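Local coordinates for putative oxidoreductase (Thermus thermophilus, PDB 2ISM), which is a putative oxidoreductase of a beta-propeller dehydrogenase family and carries a bound calcium ion, at residues Phe314-Glu319 with Asn334-Gly339; Gly73-Leu78 with Tyr95-Glu100; Lys170-Thr175 with Pro194-Leu199; Ala35-Pro40 with Leu80-Arg85. All coordinates share one frame; numbering follows the deposited sequence.

How the interactions relate
From the N terminus, strand 33-38 supplies the first segment of interaction 4, which closes 40 residues later on 80-85. Interaction 2 opens at 73-78 inside that loop and closes at 95-100 beyond it, so the two cross; both use strand 77-82, and L78 O packs on A35 CB. Interaction 4 joins two adjacent propeller blades, whereas interaction 2 pairs the first two strands of one blade. Interaction 3 follows in series, pairing the last two strands of a later blade without touching the others. Interaction 1 comes last, joining the start of edge strand 317-322 to the loop after 328-332, in the blade that also holds 23-27 and 348-351. It reaches interaction 2 through R338-E74 and interaction 4 through E319-L36.

Interaction 1: Phe314-Glu319 with Asn334-Gly339; sequences FGRLRE and NRDGRG
R316 and R318 converge on a single carboxylate oxygen, D336 OD2. The R316 guanidinium comes side-on, giving that oxygen both NE at 3.1 Å and NH2 at 2.9 Å on its syn side, while R318 NH2 reaches D336 OD2 from the anti side at 3.1 Å; all three are tilted about 20-25° out of the carboxylate plane. S333 OG also bonds this oxygen and R318 NE, linking the two. The other oxygen, D336 OD1, accepts from the backbone N of R338 at 2.8 Å, an Asx turn that shapes the loop. The chi1 of D336 (65°) lets OD1 fold back over its own loop while OD2 faces the two arginines. In the propeller, 317-322 is an edge strand of the blade that also contains the N-terminal strand 23-27 and the C-terminal strand 348-351, and the loop 334-339 follows its neighbour, strand 328-332. The remaining end of R316, NH1, donates to a water at 2.9 Å, and the water donates in turn to R338 O at 3.1 Å. R338 CB lies 3.6 Å above the R316 guanidinium plane, over its centre; the R338 guanidinium itself turns away to a salt bridge with E74.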
loop_
_atom_site.group_PDB
_atom_site.type_symbol
_atom_site.label_atom_id
_atom_site.label_comp_id
_atom_site.label_asym_id
_atom_site.label_seq_id
_atom_site.Cartn_x
_atom_site.Cartn_y
_atom_site.Cartn_z
ATOM N N PHE B 314 1.538 11.501 18.006
ATOM C CA PHE B 314 2.800 12.103 17.578
ATOM C C PHE B 314 2.742 13.625 17.465
ATOM O O PHE B 314 3.708 14.261 17.045
ATOM C CB PHE B 314 3.219 11.509 16.232
ATOM C CG PHE B 314 3.610 10.066 16.309
ATOM C CD1 PHE B 314 4.944 9.703 16.464
ATOM C CD2 PHE B 314 2.641 9.067 16.273
ATOM C CE1 PHE B 314 5.312 8.362 16.583
ATOM C CE2 PHE B 314 2.997 7.722 16.391
ATOM C CZ PHE B 314 4.335 7.370 16.547
ATOM N N GLY B 315 1.607 14.204 17.843
ATOM C CA GLY B 315 1.458 15.644 17.766
ATOM C C GLY B 315 0.919 16.101 16.421
ATOM O O GLY B 315 0.325 15.318 15.674
ATOM N N ARG B 316 1.133 17.376 16.115
ATOM C CA ARG B 316 0.665 17.974 14.869
ATOM C C ARG B 316 1.362 17.364 13.653
ATOM O O ARG B 316 2.579 17.194 13.646
ATOM C CB ARG B 316 0.916 19.486 14.910
ATOM C CG ARG B 316 0.202 20.198 16.051
ATOM C CD ARG B 316 0.781 21.587 16.294
ATOM N NE ARG B 316 0.665 22.469 15.135
ATOM C CZ ARG B 316 -0.460 23.071 14.758
ATOM N NH1 ARG B 316 -1.581 22.888 15.446
ATOM N NH2 ARG B 316 -0.461 23.865 13.695
ATOM N N LEU B 317 0.586 17.029 12.627
ATOM C CA LEU B 317 1.148 16.446 11.409
ATOM C C LEU B 317 0.915 17.254 10.136
ATOM O O LEU B 317 -0.231 17.492 9.753
ATOM C CB LEU B 317 0.471 15.106 11.100
ATOM C CG LEU B 317 0.493 14.072 12.239
ATOM C CD1 LEU B 317 -0.079 12.750 11.744
ATOM C CD2 LEU B 317 1.921 13.872 12.738
ATOM N N ARG B 318 1.994 17.674 9.479
ATOM C CA ARG B 318 1.867 18.488 8.271
ATOM C C ARG B 318 2.115 18.011 6.840
ATOM O O ARG B 318 1.288 18.240 5.955
ATOM C CB ARG B 318 2.883 19.620 8.477
ATOM C CG ARG B 318 2.723 20.782 7.507
ATOM C CD ARG B 318 3.668 21.931 7.853
ATOM N NE ARG B 318 3.227 22.720 9.006
ATOM C CZ ARG B 318 2.271 23.645 8.964
ATOM N NH1 ARG B 318 1.644 23.901 7.827
ATOM N NH2 ARG B 318 1.956 24.333 10.057
ATOM N N GLU B 319 3.247 17.352 6.610
ATOM C CA GLU B 319 3.576 16.857 5.276
ATOM C C GLU B 319 3.209 15.373 5.265
ATOM O O GLU B 319 3.238 14.704 6.297
ATOM C CB GLU B 319 5.068 17.015 4.934
ATOM C CG GLU B 319 5.549 16.196 3.719
ATOM C CD GLU B 319 4.996 16.693 2.389
ATOM O OE1 GLU B 319 3.759 16.771 2.248
ATOM O OE2 GLU B 319 5.801 16.998 1.479
ATOM N N ASN B 334 4.961 20.159 15.494
ATOM C CA ASN B 334 4.963 20.623 16.878
ATOM C C ASN B 334 5.714 21.894 17.240
ATOM O O ASN B 334 5.432 22.514 18.267
ATOM C CB ASN B 334 5.435 19.477 17.769
ATOM C CG ASN B 334 4.614 18.227 17.567
ATOM O OD1 ASN B 334 5.149 17.129 17.401
ATOM N ND2 ASN B 334 3.301 18.388 17.577
ATOM N N ARG B 335 6.662 22.285 16.398
ATOM C CA ARG B 335 7.448 23.482 16.664
ATOM C C ARG B 335 7.033 24.692 15.827
ATOM O O ARG B 335 7.778 25.667 15.739
ATOM C CB ARG B 335 8.934 23.174 16.440
ATOM C CG ARG B 335 9.459 22.053 17.328
ATOM C CD ARG B 335 10.901 21.689 17.000
ATOM N NE ARG B 335 11.817 22.809 17.203
ATOM C CZ ARG B 335 13.109 22.780 16.895
ATOM N NH1 ARG B 335 13.642 21.685 16.369
ATOM N NH2 ARG B 335 13.871 23.848 17.106
ATOM N N ASP B 336 5.844 24.648 15.232
ATOM C CA ASP B 336 5.392 25.762 14.401
ATOM C C ASP B 336 4.742 26.905 15.179
ATOM O O ASP B 336 4.195 27.832 14.582
ATOM C CB ASP B 336 4.433 25.277 13.304
ATOM C CG ASP B 336 3.129 24.725 13.851
ATOM O OD1 ASP B 336 2.815 24.959 15.041
ATOM O OD2 ASP B 336 2.402 24.064 13.078
ATOM N N GLY B 337 4.803 26.836 16.505
ATOM C CA GLY B 337 4.227 27.883 17.325
ATOM C C GLY B 337 2.807 27.623 17.794
ATOM O O GLY B 337 2.257 28.401 18.571
ATOM N N ARG B 338 2.210 26.529 17.332
ATOM C CA ARG B 338 0.846 26.194 17.712
ATOM C C ARG B 338 0.762 24.819 18.371
ATOM O O ARG B 338 -0.314 24.225 18.452
ATOM C CB ARG B 338 -0.055 26.229 16.476
ATOM C CG ARG B 338 -0.220 27.606 15.832
ATOM C CD ARG B 338 -0.705 27.445 14.399
ATOM N NE ARG B 338 -1.400 28.613 13.858
ATOM C CZ ARG B 338 -0.825 29.768 13.539
ATOM N NH1 ARG B 338 0.479 29.946 13.706
ATOM N NH2 ARG B 338 -1.563 30.746 13.032
ATOM N N GLY B 339 1.893 24.313 18.844
ATOM C CA GLY B 339 1.881 23.009 19.474
ATOM C C GLY B 339 2.723 22.910 20.729
ATOM O O GLY B 339 3.176 23.915 21.281
HETATM O O HOH W 1 -2.151 21.804 18.122
#

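Interaction 2: Gly73-Leu78 with Tyr95-Glu100; sequences GESGLL and YRTVAE
T97 and G76 are joined twice: T97 OG1 accepts from G76 N at 3.1 Å, and T97 N donates to G76 O at 2.9 Å. The threonine rotamer makes the first bond possible, since OG1 stands anti to the carbonyl carbon (chi1 -46°) and swings toward the opposing chain, with CG2 anti to the backbone N. The same hydroxyl lies close against S75 CB, at 3.1 Å, and T97 CG2 packs on that carbon too. S75 directs its own OG elsewhere, to S136 OG and the carbonyl O of G133. G76 O also receives a CA-H...O contact from R96 CA.

Further along, L77 and R96 form a non-hydrogen-bonded antiparallel pair whose side chains rise from the same face. The L77 tip, CD1, comes to 4.3 Å from R96 CB, the base of a side chain that runs extended away. L78 and Y95 lie side by side and point the same way: L78 CD1 is 3.8 Å from Y95 CD2, approaching the ring obliquely. Y95 sets its CG anti to the backbone N (chi1 -176°), carrying its hydroxyl on toward a weak bond with the carbonyl O of S136. The backbone bond from L78 N to Y95 O is weak as well, bent to 125°. This is the first hairpin of a four-stranded antiparallel propeller blade, where strands 77-82 and 92-98 pair ahead of 104-112 and 117-127.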
loop_
_atom_site.group_PDB
_atom_site.type_symbol
_atom_site.label_atom_id
_atom_site.label_comp_id
_atom_site.label_asym_id
_atom_site.label_seq_id
_atom_site.Cartn_x
_atom_site.Cartn_y
_atom_site.Cartn_z
ATOM N N GLY B 73 4.408 34.337 11.540
ATOM C CA GLY B 73 3.116 33.714 11.321
ATOM C C GLY B 73 3.259 32.323 10.729
ATOM O O GLY B 73 3.985 31.487 11.265
ATOM N N GLU B 74 2.576 32.081 9.614
ATOM C CA GLU B 74 2.612 30.782 8.939
ATOM C C GLU B 74 3.510 30.828 7.699
ATOM O O GLU B 74 3.524 29.891 6.893
ATOM C CB GLU B 74 1.185 30.389 8.535
ATOM C CG GLU B 74 0.163 30.656 9.641
ATOM C CD GLU B 74 -1.282 30.537 9.185
ATOM O OE1 GLU B 74 -1.584 30.871 8.021
ATOM O OE2 GLU B 74 -2.126 30.128 10.008
ATOM N N SER B 75 4.282 31.904 7.567
ATOM C CA SER B 75 5.154 32.092 6.409
ATOM C C SER B 75 6.621 31.689 6.597
ATOM O O SER B 75 7.066 31.420 7.712
ATOM C CB SER B 75 5.086 33.559 5.959
ATOM O OG SER B 75 3.767 33.919 5.576
ATOM N N GLY B 76 7.359 31.663 5.486
ATOM C CA GLY B 76 8.773 31.309 5.499
ATOM C C GLY B 76 9.075 30.419 4.307
ATOM O O GLY B 76 8.621 30.701 3.198
ATOM N N LEU B 77 9.843 29.353 4.520
ATOM C CA LEU B 77 10.145 28.415 3.445
ATOM C C LEU B 77 9.207 27.216 3.372
ATOM O O LEU B 77 9.437 26.196 4.025
ATOM C CB LEU B 77 11.512 27.765 3.649
ATOM C CG LEU B 77 11.871 26.663 2.645
ATOM C CD1 LEU B 77 11.864 27.216 1.219
ATOM C CD2 LEU B 77 13.244 26.101 2.991
ATOM N N LEU B 78 8.153 27.329 2.574
ATOM C CA LEU B 78 7.190 26.242 2.500
ATOM C C LEU B 78 6.986 24.967 1.675
ATOM O O LEU B 78 6.958 23.867 2.228
ATOM C CB LEU B 78 5.882 27.010 2.257
ATOM C CG LEU B 78 5.739 28.246 3.165
ATOM C CD1 LEU B 78 4.517 29.060 2.759
ATOM C CD2 LEU B 78 5.642 27.812 4.638
ATOM N N TYR B 95 8.788 27.188 -2.605
ATOM C CA TYR B 95 7.836 28.279 -2.405
ATOM C C TYR B 95 8.300 28.990 -1.140
ATOM O O TYR B 95 8.474 28.344 -0.108
ATOM C CB TYR B 95 6.430 27.707 -2.180
ATOM C CG TYR B 95 5.315 28.733 -2.059
ATOM C CD1 TYR B 95 4.347 28.854 -3.059
ATOM C CD2 TYR B 95 5.203 29.552 -0.934
ATOM C CE1 TYR B 95 3.290 29.763 -2.942
ATOM C CE2 TYR B 95 4.150 30.472 -0.806
ATOM C CZ TYR B 95 3.198 30.568 -1.813
ATOM O OH TYR B 95 2.149 31.453 -1.702
ATOM N N ARG B 96 8.506 30.305 -1.205
ATOM C CA ARG B 96 8.952 31.026 -0.015
ATOM C C ARG B 96 8.387 32.435 0.113
ATOM O O ARG B 96 8.033 33.077 -0.882
ATOM C CB ARG B 96 10.487 31.128 0.012
ATOM C CG ARG B 96 11.053 32.041 -1.076
ATOM C CD ARG B 96 12.502 32.431 -0.807
ATOM N NE ARG B 96 13.059 33.213 -1.908
ATOM C CZ ARG B 96 14.283 33.735 -1.920
ATOM N NH1 ARG B 96 15.092 33.566 -0.881
ATOM N NH2 ARG B 96 14.703 34.414 -2.982
ATOM N N THR B 97 8.312 32.906 1.356
ATOM C CA THR B 97 7.857 34.256 1.643
ATOM C C THR B 97 9.165 35.036 1.781
ATOM O O THR B 97 10.037 34.655 2.568
ATOM C CB THR B 97 7.095 34.333 2.985
ATOM O OG1 THR B 97 6.155 33.254 3.071
ATOM C CG2 THR B 97 6.340 35.658 3.090
ATOM N N VAL B 98 9.320 36.109 1.012
ATOM C CA VAL B 98 10.543 36.898 1.081
ATOM C C VAL B 98 10.223 38.356 1.416
ATOM O O VAL B 98 9.138 38.848 1.096
ATOM C CB VAL B 98 11.333 36.814 -0.259
ATOM C CG1 VAL B 98 10.647 37.634 -1.336
ATOM C CG2 VAL B 98 12.767 37.277 -0.047
ATOM N N ALA B 99 11.164 39.037 2.066
ATOM C CA ALA B 99 10.972 40.432 2.454
ATOM C C ALA B 99 11.877 41.405 1.699
ATOM O O ALA B 99 11.550 42.587 1.568
ATOM C CB ALA B 99 11.194 40.585 3.960
ATOM N N GLU B 100 13.006 40.911 1.201
ATOM C CA GLU B 100 13.952 41.754 0.471
ATOM C C GLU B 100 13.374 42.364 -0.803
ATOM O O GLU B 100 13.037 41.654 -1.751
ATOM C CB GLU B 100 15.213 40.956 0.125
ATOM C CG GLU B 100 16.181 40.767 1.282
ATOM C CD GLU B 100 16.731 42.083 1.802
ATOM O OE1 GLU B 100 16.996 42.986 0.978
ATOM O OE2 GLU B 100 16.911 42.211 3.033
#

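Interaction 3: Lys170-Thr175 with Pro194-Leu199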
loop_
_atom_site.group_PDB
_atom_site.type_symbol
_atom_site.label_atom_id
_atom_site.label_comp_id
_atom_site.label_asym_id
_atom_site.label_seq_id
_atom_site.Cartn_x
_atom_site.Cartn_y
_atom_site.Cartn_z
ATOM N N LYS B 170 -5.849 30.939 -4.439
ATOM C CA LYS B 170 -5.926 30.186 -5.684
ATOM C C LYS B 170 -5.070 28.935 -5.696
ATOM O O LYS B 170 -4.323 28.648 -4.763
ATOM C CB LYS B 170 -5.405 31.047 -6.844
ATOM C CG LYS B 170 -5.984 32.453 -6.974
ATOM C CD LYS B 170 -7.421 32.430 -7.469
ATOM C CE LYS B 170 -7.867 33.820 -7.904
ATOM N NZ LYS B 170 -7.815 34.811 -6.789
ATOM N N ILE B 171 -5.222 28.187 -6.782
ATOM C CA ILE B 171 -4.375 27.046 -7.066
ATOM C C ILE B 171 -3.931 27.464 -8.462
ATOM O O ILE B 171 -4.763 27.710 -9.344
ATOM C CB ILE B 171 -5.118 25.695 -7.129
ATOM C CG1 ILE B 171 -5.464 25.228 -5.711
ATOM C CG2 ILE B 171 -4.218 24.646 -7.787
ATOM C CD1 ILE B 171 -6.126 23.854 -5.655
ATOM N N LEU B 172 -2.624 27.601 -8.646
ATOM C CA LEU B 172 -2.080 28.021 -9.924
ATOM C C LEU B 172 -1.465 26.838 -10.647
ATOM O O LEU B 172 -1.086 25.853 -10.018
ATOM C CB LEU B 172 -1.002 29.091 -9.698
ATOM C CG LEU B 172 -1.333 30.190 -8.675
ATOM C CD1 LEU B 172 -0.101 31.055 -8.428
ATOM C CD2 LEU B 172 -2.491 31.031 -9.175
ATOM N N ARG B 173 -1.376 26.935 -11.972
ATOM C CA ARG B 173 -0.760 25.875 -12.762
ATOM C C ARG B 173 0.167 26.514 -13.789
ATOM O O ARG B 173 -0.259 27.325 -14.611
ATOM C CB ARG B 173 -1.803 25.018 -13.475
ATOM C CG ARG B 173 -1.182 23.769 -14.083
ATOM C CD ARG B 173 -2.200 22.913 -14.801
ATOM N NE ARG B 173 -2.727 23.588 -15.976
ATOM C CZ ARG B 173 -3.138 22.958 -17.069
ATOM N NH1 ARG B 173 -3.077 21.638 -17.133
ATOM N NH2 ARG B 173 -3.612 23.647 -18.096
ATOM N N LEU B 174 1.437 26.140 -13.727
ATOM C CA LEU B 174 2.447 26.706 -14.607
ATOM C C LEU B 174 3.263 25.624 -15.303
ATOM O O LEU B 174 3.194 24.455 -14.945
ATOM C CB LEU B 174 3.409 27.551 -13.775
ATOM C CG LEU B 174 2.869 28.406 -12.624
ATOM C CD1 LEU B 174 4.042 28.904 -11.784
ATOM C CD2 LEU B 174 2.058 29.574 -13.166
ATOM N N THR B 175 4.042 26.025 -16.301
ATOM C CA THR B 175 4.921 25.080 -16.971
ATOM C C THR B 175 6.123 25.112 -16.030
ATOM O O THR B 175 6.226 26.007 -15.186
ATOM C CB THR B 175 5.382 25.584 -18.347
ATOM O OG1 THR B 175 6.170 26.770 -18.177
ATOM C CG2 THR B 175 4.183 25.882 -19.240
ATOM N N PRO B 194 -3.527 34.720 -15.945
ATOM C CA PRO B 194 -3.505 33.478 -16.724
ATOM C C PRO B 194 -2.965 32.259 -15.974
ATOM O O PRO B 194 -3.171 31.122 -16.399
ATOM C CB PRO B 194 -2.661 33.853 -17.943
ATOM C CG PRO B 194 -1.694 34.853 -17.378
ATOM C CD PRO B 194 -2.583 35.710 -16.493
ATOM N N GLU B 195 -2.291 32.491 -14.851
ATOM C CA GLU B 195 -1.738 31.392 -14.063
ATOM C C GLU B 195 -2.799 30.645 -13.249
ATOM O O GLU B 195 -2.574 29.514 -12.824
ATOM C CB GLU B 195 -0.660 31.908 -13.100
ATOM C CG GLU B 195 0.506 32.627 -13.774
ATOM C CD GLU B 195 0.253 34.112 -13.974
ATOM O OE1 GLU B 195 -0.913 34.544 -13.862
ATOM O OE2 GLU B 195 1.227 34.844 -14.247
ATOM N N VAL B 196 -3.954 31.270 -13.043
ATOM C CA VAL B 196 -5.016 30.663 -12.237
ATOM C C VAL B 196 -5.646 29.389 -12.785
ATOM O O VAL B 196 -6.111 29.353 -13.925
ATOM C CB VAL B 196 -6.150 31.674 -11.959
ATOM C CG1 VAL B 196 -7.308 30.985 -11.238
ATOM C CG2 VAL B 196 -5.622 32.816 -11.116
ATOM N N TYR B 197 -5.659 28.351 -11.952
ATOM C CA TYR B 197 -6.244 27.069 -12.313
ATOM C C TYR B 197 -7.608 26.962 -11.630
ATOM O O TYR B 197 -8.592 26.575 -12.261
ATOM C CB TYR B 197 -5.340 25.926 -11.863
ATOM C CG TYR B 197 -5.753 24.567 -12.385
ATOM C CD1 TYR B 197 -5.628 24.250 -13.739
ATOM C CD2 TYR B 197 -6.246 23.589 -11.522
ATOM C CE1 TYR B 197 -5.980 22.987 -14.220
ATOM C CE2 TYR B 197 -6.603 22.326 -11.988
ATOM C CZ TYR B 197 -6.463 22.032 -13.336
ATOM O OH TYR B 197 -6.784 20.776 -13.793
ATOM N N SER B 198 -7.656 27.289 -10.337
ATOM C CA SER B 198 -8.909 27.274 -9.577
ATOM C C SER B 198 -8.906 28.435 -8.580
ATOM O O SER B 198 -7.846 28.928 -8.199
ATOM C CB SER B 198 -9.108 25.935 -8.845
ATOM O OG SER B 198 -8.128 25.714 -7.849
ATOM N N LEU B 199 -10.087 28.883 -8.170
ATOM C CA LEU B 199 -10.176 30.008 -7.240
ATOM C C LEU B 199 -11.156 29.728 -6.107
ATOM O O LEU B 199 -11.737 28.650 -6.035
ATOM C CB LEU B 199 -10.608 31.279 -7.984
ATOM C CG LEU B 199 -12.023 31.297 -8.578
ATOM C CD1 LEU B 199 -12.455 32.738 -8.812
ATOM C CD2 LEU B 199 -12.068 30.495 -9.871
#
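I171 O accepts from both Y197 N (2.8 Å) and S198 N (3.1 Å), the signature of a classic beta bulge, with Y197 and S198 together facing I171. I171 N returns a bond to S198 O, and R173 N donates to E195 O at 3.0 Å, nearly straight at 164°. The bulge shifts the register by one residue, so that L172 pairs with V196. Among packing contacts, K170 CD lies 3.4 Å from L199 CB, tighter than usual contact, where the two side chains run together. L172 CD2 meets V196 CG2, L174 CD2 presses on E195 CG at 3.5 Å, and S198 OG packs 3.1 Å from I171 CB. Among polar groups, S198 OG bonds H201 NE2. The bend at chi3 (66°) lays the R173 guanidinium against Y197, with CE1 3.7 Å above one face, offset toward the rim, and the planes 39° apart; R173 NH1 is paired with D145. K170 NZ goes to carbonyl oxygens, including that of D163. Strand 196-199 forms an outer edge of the blade, and 170-174 lies between it and 148-151. L172 and L174 touch L124 of strand 117-127, whereas I171, Y197 and S198 touch I237 of strand 232-237.

Interaction 4: Ala35-Pro40 with Leu80-Arg85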
loop_
_atom_site.group_PDB
_atom_site.type_symbol
_atom_site.label_atom_id
_atom_site.label_comp_id
_atom_site.label_asym_id
_atom_site.label_seq_id
_atom_site.Cartn_x
_atom_site.Cartn_y
_atom_site.Cartn_z
ATOM N N ALA B 35 7.869 20.348 3.808
ATOM C CA ALA B 35 7.755 19.511 2.617
ATOM C C ALA B 35 8.952 18.587 2.455
ATOM O O ALA B 35 10.044 18.874 2.950
ATOM C CB ALA B 35 7.621 20.396 1.380
ATOM N N LEU B 36 8.730 17.480 1.748
ATOM C CA LEU B 36 9.760 16.488 1.485
ATOM C C LEU B 36 9.933 16.301 -0.013
ATOM O O LEU B 36 8.984 16.458 -0.778
ATOM C CB LEU B 36 9.368 15.132 2.086
ATOM C CG LEU B 36 9.166 15.049 3.596
ATOM C CD1 LEU B 36 8.694 13.646 3.964
ATOM C CD2 LEU B 36 10.472 15.384 4.306
ATOM N N ALA B 37 11.154 15.964 -0.417
ATOM C CA ALA B 37 11.482 15.702 -1.816
ATOM C C ALA B 37 12.414 14.502 -1.795
ATOM O O ALA B 37 13.399 14.489 -1.061
ATOM C CB ALA B 37 12.180 16.903 -2.444
ATOM N N PHE B 38 12.100 13.490 -2.594
ATOM C CA PHE B 38 12.906 12.278 -2.638
ATOM C C PHE B 38 13.837 12.288 -3.840
ATOM O O PHE B 38 13.388 12.305 -4.984
ATOM C CB PHE B 38 11.981 11.057 -2.686
ATOM C CG PHE B 38 11.050 10.959 -1.505
ATOM C CD1 PHE B 38 11.466 10.358 -0.321
ATOM C CD2 PHE B 38 9.767 11.501 -1.565
ATOM C CE1 PHE B 38 10.621 10.297 0.789
ATOM C CE2 PHE B 38 8.915 11.447 -0.462
ATOM C CZ PHE B 38 9.345 10.842 0.717
ATOM N N LEU B 39 15.138 12.294 -3.571
ATOM C CA LEU B 39 16.134 12.304 -4.631
ATOM C C LEU B 39 16.252 10.916 -5.238
ATOM O O LEU B 39 16.171 9.913 -4.533
ATOM C CB LEU B 39 17.494 12.737 -4.079
ATOM C CG LEU B 39 17.580 14.171 -3.549
ATOM C CD1 LEU B 39 18.908 14.381 -2.839
ATOM C CD2 LEU B 39 17.420 15.149 -4.697
ATOM N N PRO B 40 16.453 10.843 -6.562
ATOM C CA PRO B 40 16.581 9.555 -7.253
ATOM C C PRO B 40 17.651 8.628 -6.668
ATOM O O PRO B 40 17.507 7.405 -6.704
ATOM C CB PRO B 40 16.876 9.966 -8.698
ATOM C CG PRO B 40 17.523 11.319 -8.557
ATOM C CD PRO B 40 16.679 11.965 -7.488
ATOM N N LEU B 80 8.123 22.442 -1.611
ATOM C CA LEU B 80 9.372 22.011 -2.240
ATOM C C LEU B 80 9.055 20.921 -3.265
ATOM O O LEU B 80 8.245 20.038 -2.993
ATOM C CB LEU B 80 10.313 21.444 -1.169
ATOM C CG LEU B 80 11.772 21.150 -1.514
ATOM C CD1 LEU B 80 12.539 22.458 -1.653
ATOM C CD2 LEU B 80 12.387 20.296 -0.414
ATOM N N ALA B 81 9.679 20.982 -4.439
ATOM C CA ALA B 81 9.441 19.958 -5.456
ATOM C C ALA B 81 10.560 19.895 -6.484
ATOM O O ALA B 81 11.055 20.923 -6.940
ATOM C CB ALA B 81 8.106 20.205 -6.157
ATOM N N LEU B 82 10.958 18.679 -6.847
ATOM C CA LEU B 82 12.017 18.498 -7.834
ATOM C C LEU B 82 11.437 18.639 -9.239
ATOM O O LEU B 82 10.266 18.327 -9.467
ATOM C CB LEU B 82 12.648 17.103 -7.701
ATOM C CG LEU B 82 13.192 16.660 -6.342
ATOM C CD1 LEU B 82 13.711 15.233 -6.452
ATOM C CD2 LEU B 82 14.306 17.592 -5.894
ATOM N N HIS B 83 12.255 19.114 -10.172
ATOM C CA HIS B 83 11.828 19.260 -11.560
ATOM C C HIS B 83 11.425 17.861 -12.030
ATOM O O HIS B 83 12.044 16.877 -11.641
ATOM C CB HIS B 83 12.990 19.793 -12.408
ATOM C CG HIS B 83 12.618 20.117 -13.820
ATOM N ND1 HIS B 83 12.270 19.151 -14.741
ATOM C CD2 HIS B 83 12.539 21.302 -14.471
ATOM C CE1 HIS B 83 11.994 19.728 -15.897
ATOM N NE2 HIS B 83 12.149 21.032 -15.760
ATOM N N PRO B 84 10.373 17.752 -12.857
ATOM C CA PRO B 84 9.930 16.440 -13.347
ATOM C C PRO B 84 11.035 15.600 -13.993
ATOM O O PRO B 84 11.012 14.370 -13.913
ATOM C CB PRO B 84 8.827 16.802 -14.339
ATOM C CG PRO B 84 8.224 18.011 -13.717
ATOM C CD PRO B 84 9.454 18.810 -13.306
ATOM N N ARG B 85 11.996 16.262 -14.633
ATOM C CA ARG B 85 13.100 15.565 -15.292
ATOM C C ARG B 85 14.417 15.661 -14.518
ATOM O O ARG B 85 15.501 15.627 -15.100
ATOM C CB ARG B 85 13.284 16.103 -16.715
ATOM C CG ARG B 85 12.044 15.931 -17.587
ATOM C CD ARG B 85 12.343 16.122 -19.068
ATOM N NE ARG B 85 12.745 17.485 -19.403
ATOM C CZ ARG B 85 11.957 18.550 -19.281
ATOM N NH1 ARG B 85 10.718 18.415 -18.828
ATOM N NH2 ARG B 85 12.406 19.750 -19.623
HETATM O O HOH W 2 8.285 17.236 -3.213
#
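The axes of 35-38 and 80-82 run nearly parallel, 13° apart, and approach to 6.2 Å, yet the strands share no direct backbone hydrogen bond; a water donates to both L36 O (2.7 Å) and L80 O (2.8 Å) and bridges them. Small and large side chains mesh across the rest. A35 CB meets L80 CB at 3.9 Å, and A37 CB fits between L80 CD2 and L82 CG. L80 turns its CG anti to the backbone N (chi1 -169°), which brings CD2 alongside the A37 methyl. The two strands belong to different sheets: each is the first strand of a four-stranded blade, as at the inner edge of a beta-propeller, so this seam packs one blade on the next around the ring. At the ends of the strands L82 CD1 comes to 3.3 Å from F38 O, and just past its own strand L39 touches L82 CD1 with CD2 at 4.1 Å, the two leucines crossing at about a right angle. L36 and F38 point away from strand 80-82, F38 meeting Y329 edge-to-face, while A81 rests on I140 and F142 of strand 140-142.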